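Long-range contact in polymeric immunoglobulin receptor (Mus musculus, PDB 4NOF), which binds polymeric immunoglobulins and carries them across epithelial cells, its cleaved extracellular part remaining with them as secretory component: residues A[36-41]-A[91-96]. Numbering follows the deposited sequence. Where two conformers were deposited one is given.
Sequences KSLCKK and YICQAG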
# COMPACT_ATOMS: atom_id res chain seq x y z
N LYS A 36 -4.07 -0.38 -10.38
CA LYS A 36 -3.60 -0.88 -9.10
C LYS A 36 -3.06 0.30 -8.35
O LYS A 36 -2.36 1.10 -8.92
CB LYS A 36 -2.46 -1.89 -9.25
CG LYS A 36 -2.66 -3.08 -10.21
CD LYS A 36 -3.88 -3.87 -9.93
CE LYS A 36 -3.90 -5.16 -10.81
NZ LYS A 36 -3.81 -4.90 -12.28
N SER A 37 -3.40 0.42 -7.06
CA SER A 37 -3.00 1.61 -6.31
C SER A 37 -2.78 1.27 -4.85
O SER A 37 -3.34 0.30 -4.33
CB SER A 37 -4.05 2.72 -6.42
OG SER A 37 -5.28 2.40 -5.80
N LEU A 38 -1.97 2.10 -4.20
CA LEU A 38 -1.89 2.13 -2.74
C LEU A 38 -2.19 3.55 -2.30
O LEU A 38 -1.66 4.52 -2.87
CB LEU A 38 -0.49 1.72 -2.26
CG LEU A 38 -0.26 1.59 -0.75
CD1 LEU A 38 -1.02 0.40 -0.19
CD2 LEU A 38 1.23 1.50 -0.42
N CYS A 39 -3.05 3.68 -1.28
CA CYS A 39 -3.30 4.98 -0.68
C CYS A 39 -3.17 4.92 0.84
O CYS A 39 -3.23 3.84 1.45
CB CYS A 39 -4.68 5.51 -1.07
SG CYS A 39 -6.09 4.56 -0.50
N LYS A 40 -2.97 6.09 1.44
CA LYS A 40 -2.75 6.20 2.88
C LYS A 40 -3.97 6.84 3.49
O LYS A 40 -4.44 7.88 3.04
CB LYS A 40 -1.50 7.04 3.19
CG LYS A 40 -1.12 7.00 4.68
CD LYS A 40 0.20 7.65 4.96
CE LYS A 40 0.78 7.35 6.36
NZ LYS A 40 -0.08 7.83 7.43
N LYS A 41 -4.49 6.24 4.54
CA LYS A 41 -5.66 6.82 5.21
C LYS A 41 -5.40 8.10 6.02
O LYS A 41 -4.40 8.24 6.74
CB LYS A 41 -6.27 5.81 6.15
CG LYS A 41 -6.94 4.66 5.43
CD LYS A 41 -8.22 4.24 6.12
CE LYS A 41 -8.27 2.72 6.26
NZ LYS A 41 -9.58 2.19 6.68
N TYR A 91 -3.09 2.02 5.44
CA TYR A 91 -3.09 2.12 3.99
C TYR A 91 -4.14 1.16 3.44
O TYR A 91 -4.60 0.23 4.09
CB TYR A 91 -1.74 1.72 3.41
CG TYR A 91 -0.55 2.61 3.75
CD1 TYR A 91 0.05 2.59 5.02
CD2 TYR A 91 0.04 3.40 2.76
CE1 TYR A 91 1.14 3.37 5.27
CE2 TYR A 91 1.16 4.16 3.02
CZ TYR A 91 1.70 4.17 4.29
OH TYR A 91 2.84 4.95 4.53
N ILE A 92 -4.53 1.41 2.20
CA ILE A 92 -5.45 0.55 1.47
C ILE A 92 -4.84 0.23 0.11
O ILE A 92 -4.48 1.16 -0.65
CB ILE A 92 -6.86 1.17 1.28
CG1 ILE A 92 -7.53 1.46 2.62
CG2 ILE A 92 -7.73 0.21 0.52
CD1 ILE A 92 -8.85 2.22 2.49
N CYS A 93 -4.71 -1.06 -0.17
CA CYS A 93 -4.41 -1.58 -1.52
C CYS A 93 -5.69 -1.61 -2.28
O CYS A 93 -6.72 -2.06 -1.73
CB CYS A 93 -4.00 -3.03 -1.48
SG CYS A 93 -2.51 -3.42 -0.59
N GLN A 94 -5.66 -1.21 -3.55
CA GLN A 94 -6.86 -1.35 -4.38
C GLN A 94 -6.50 -1.84 -5.76
O GLN A 94 -5.54 -1.37 -6.39
CB GLN A 94 -7.60 -0.03 -4.48
CG GLN A 94 -8.98 -0.14 -5.12
CD GLN A 94 -9.81 1.13 -4.97
OE1 GLN A 94 -10.10 1.56 -3.86
NE2 GLN A 94 -10.24 1.71 -6.08
N ALA A 95 -7.28 -2.79 -6.25
CA ALA A 95 -7.23 -3.15 -7.65
C ALA A 95 -8.61 -2.91 -8.19
O ALA A 95 -9.57 -3.49 -7.70
CB ALA A 95 -6.84 -4.60 -7.83
N GLY A 96 -8.71 -2.03 -9.17
CA GLY A 96 -10.01 -1.65 -9.73
C GLY A 96 -10.53 -0.40 -9.12
O GLY A 96 -9.90 0.19 -8.29
O HOH W 1 -5.65 2.41 -3.04
O HOH W 2 -6.91 1.27 -7.95
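Ser37 and Cys39 pair with Gln94 and Ile92 as the two antiparallel hydrogen-bonded pairs of neighbouring strands, C and F of a V-type immunoglobulin domain, the axes of the two segments running at 159° to each other. Four backbone bonds join them, among them Ser37 N to Gln94 O at 2.9 Å and Cys39 N to Ile92 O at 3.0 Å. Lys36, Leu38, Lys40, Tyr91, Cys93 and Ala95 share one face of the sheet. There Lys40, its CG anti to the backbone N (chi1 -171°), puts CG over one face of the Tyr91 ring, toward its rim, a CH-pi contact 4.1 Å from the centroid, and its CD and CE run on past CZ and the hydroxyl. Leu38 CD2 meets the same ring obliquely, 3.9 Å from Tyr91 CD2, while its other branch, CD1, reaches Cys93 SG. Tyr91 OH is hydrogen-bonded to Asp87 O, the tyrosine corner of such domains, and also to Tyr60 OH. An alanine at Tyr91 would probably leave Asp87 O without this partner and open a gap beneath the Lys40 chain. On the other face, in the conformer given, Cys39 SG lies near Ile92 CB, and a water links Ser37 OG to Ile92 O. Gln94 extends away from 36-41, and its NE2 donates to Gly96 O, just past the end of the strand, at 2.7 Å. Cys93 bonds to Cys25 of strand 21-26, the disulfide that ties the two sheets of the sandwich together, and Leu38 meets Val78 of strand 75-80 across the same core. Cys39 is joined to Cys46 at the start of strand 46-51, which flanks 36-41, while strand 102-111 borders 89-95 on its other side.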